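Probable transcriptional regulatory protein, Rv1404 (Mycobacterium tuberculosis, PDB 2NYX) probably binds DNA through a winged helix-turn-helix of the MarR family and regulates transcription as a dimer. Local coordinates at the interface of chains A and B. Sequence-based numbering; all coordinates share one arbitrary frame. Chains: chain A/B, Probable transcriptional regulatory protein, Rv1404.

The interface of chains A and B. Residues chain A 14, 17-18, 21, 146; chain B 121, 124-125, 128.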
loop_
_atom_site.group_PDB
_atom_site.type_symbol
_atom_site.label_atom_id
_atom_site.label_comp_id
_atom_site.label_asym_id
_atom_site.label_seq_id
_atom_site.Cartn_x
_atom_site.Cartn_y
_atom_site.Cartn_z
ATOM N N VAL A 14 -10.385 -20.886 6.538
ATOM C CA VAL A 14 -9.932 -19.980 5.495
ATOM C C VAL A 14 -10.579 -18.606 5.650
ATOM O O VAL A 14 -9.892 -17.589 5.644
ATOM C CB VAL A 14 -10.267 -20.552 4.103
ATOM C CG1 VAL A 14 -9.796 -19.605 2.987
ATOM C CG2 VAL A 14 -9.666 -21.941 3.949
ATOM N N ILE A 17 -9.313 -16.369 8.507
ATOM C CA ILE A 17 -7.920 -16.011 8.215
ATOM C C ILE A 17 -7.874 -14.928 7.141
ATOM O O ILE A 17 -7.148 -13.951 7.267
ATOM C CB ILE A 17 -7.054 -17.246 7.803
ATOM C CG1 ILE A 17 -6.944 -18.246 8.964
ATOM C CG2 ILE A 17 -5.650 -16.820 7.380
ATOM C CD1 ILE A 17 -6.456 -19.637 8.550
ATOM N N THR A 18 -8.666 -15.109 6.095
ATOM C CA THR A 18 -8.771 -14.161 4.990
ATOM C C THR A 18 -9.289 -12.800 5.460
ATOM O O THR A 18 -8.698 -11.773 5.140
ATOM C CB THR A 18 -9.673 -14.748 3.863
ATOM O OG1 THR A 18 -9.101 -15.973 3.386
ATOM C CG2 THR A 18 -9.829 -13.788 2.703
ATOM N N LEU A 21 -6.616 -10.998 7.384
ATOM C CA LEU A 21 -5.609 -10.553 6.427
ATOM C C LEU A 21 -6.082 -9.366 5.585
ATOM O O LEU A 21 -5.295 -8.472 5.264
ATOM C CB LEU A 21 -5.187 -11.715 5.528
ATOM C CG LEU A 21 -4.149 -12.666 6.111
ATOM C CD1 LEU A 21 -4.233 -13.982 5.412
ATOM C CD2 LEU A 21 -2.762 -12.097 5.994
ATOM N N PHE A 146 1.865 -16.472 5.075
ATOM C CA PHE A 146 1.061 -16.054 3.941
ATOM C C PHE A 146 1.922 -15.874 2.689
ATOM O O PHE A 146 1.542 -16.295 1.598
ATOM C CB PHE A 146 0.290 -14.781 4.295
ATOM C CG PHE A 146 -0.458 -14.176 3.136
ATOM C CD1 PHE A 146 0.090 -13.120 2.418
ATOM C CD2 PHE A 146 -1.716 -14.660 2.769
ATOM C CE1 PHE A 146 -0.597 -12.563 1.354
ATOM C CE2 PHE A 146 -2.414 -14.099 1.711
ATOM C CZ PHE A 146 -1.855 -13.051 0.999
ATOM N N ARG B 121 -9.881 -9.634 -1.645
ATOM C CA ARG B 121 -10.300 -10.750 -0.815
ATOM C C ARG B 121 -10.222 -12.071 -1.581
ATOM O O ARG B 121 -9.814 -13.082 -1.016
ATOM C CB ARG B 121 -11.707 -10.542 -0.259
ATOM C CG ARG B 121 -11.979 -11.425 0.934
ATOM C CD ARG B 121 -13.443 -11.577 1.246
ATOM N NE ARG B 121 -13.629 -12.398 2.447
ATOM C CZ ARG B 121 -13.727 -13.726 2.453
ATOM N NH1 ARG B 121 -13.657 -14.409 1.321
ATOM N NH2 ARG B 121 -13.897 -14.372 3.597
ATOM N N ILE B 124 -6.658 -13.113 -1.664
ATOM C CA ILE B 124 -6.165 -13.498 -0.351
ATOM C C ILE B 124 -6.579 -14.924 -0.017
ATOM O O ILE B 124 -5.730 -15.729 0.358
ATOM C CB ILE B 124 -6.549 -12.475 0.759
ATOM C CG1 ILE B 124 -5.739 -11.187 0.570
ATOM C CG2 ILE B 124 -6.318 -13.064 2.168
ATOM C CD1 ILE B 124 -6.142 -10.010 1.488
ATOM N N ALA B 125 -7.862 -15.240 -0.191
ATOM C CA ALA B 125 -8.399 -16.572 0.114
ATOM C C ALA B 125 -7.801 -17.678 -0.753
ATOM O O ALA B 125 -7.569 -18.782 -0.273
ATOM C CB ALA B 125 -9.919 -16.574 0.015
ATOM N N VAL B 128 -4.733 -18.326 0.954
ATOM C CA VAL B 128 -5.032 -18.968 2.237
ATOM C C VAL B 128 -5.413 -20.453 2.090
ATOM O O VAL B 128 -5.141 -21.252 2.988
ATOM C CB VAL B 128 -6.118 -18.192 3.030
ATOM C CG1 VAL B 128 -6.481 -18.908 4.315
ATOM C CG2 VAL B 128 -5.629 -16.800 3.366
#
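Helix 14-39 of chain A meets the C-terminal part of helix 107-128 of chain B, with helix 133-149 of chain A closing one flank. A:Thr18 lies against B:Ile124, B:Ala125 and B:Val128, and shows how a polar residue can serve an apolar helix-helix seam. Its hydroxyl turns back along its own helix: OG1 stands beside the backbone N (chi1 -60°) and hydrogen-bonds the carbonyl O of A:Val14 at 2.9 Å, from well above the carbonyl plane. With its hydrogen directed to a carbonyl of its own helix, OG1 rests on the partner's backbone, 3.4 Å from B:Ala125 CA. The methyl CG2 points toward the preceding turn of the partner helix. There it touches B:Ile124 CG2 at 3.6 Å and sits over the centre of one face of the B:Arg121 guanidinium, 3.9 Å above its plane; the extended arginine thus packs with its flat face and its CG, and makes no polar bond here. B:Val128 forks across the other end of the patch. Its CG1, anti to the backbone N (chi1 177°), meets A:Val14 CG1 at 3.6 Å and also A:Ile17 CG2, while CG2 reaches A:Leu21 CD1 at 3.8 Å. B:Ile124 CG2 fits between A:Thr18 and A:Leu21 CB, and the backbone O of B:Ile124 lies at the edge of the A:Phe146 ring, in its plane, 3.9 Å from CE2. No hydrogen bond or salt bridge crosses this patch, which holds by shape and apolar burial. MarR proteins dimerise through their terminal helices, and this seam probably contributes to the dimer that sets the spacing of the two DNA-binding domains.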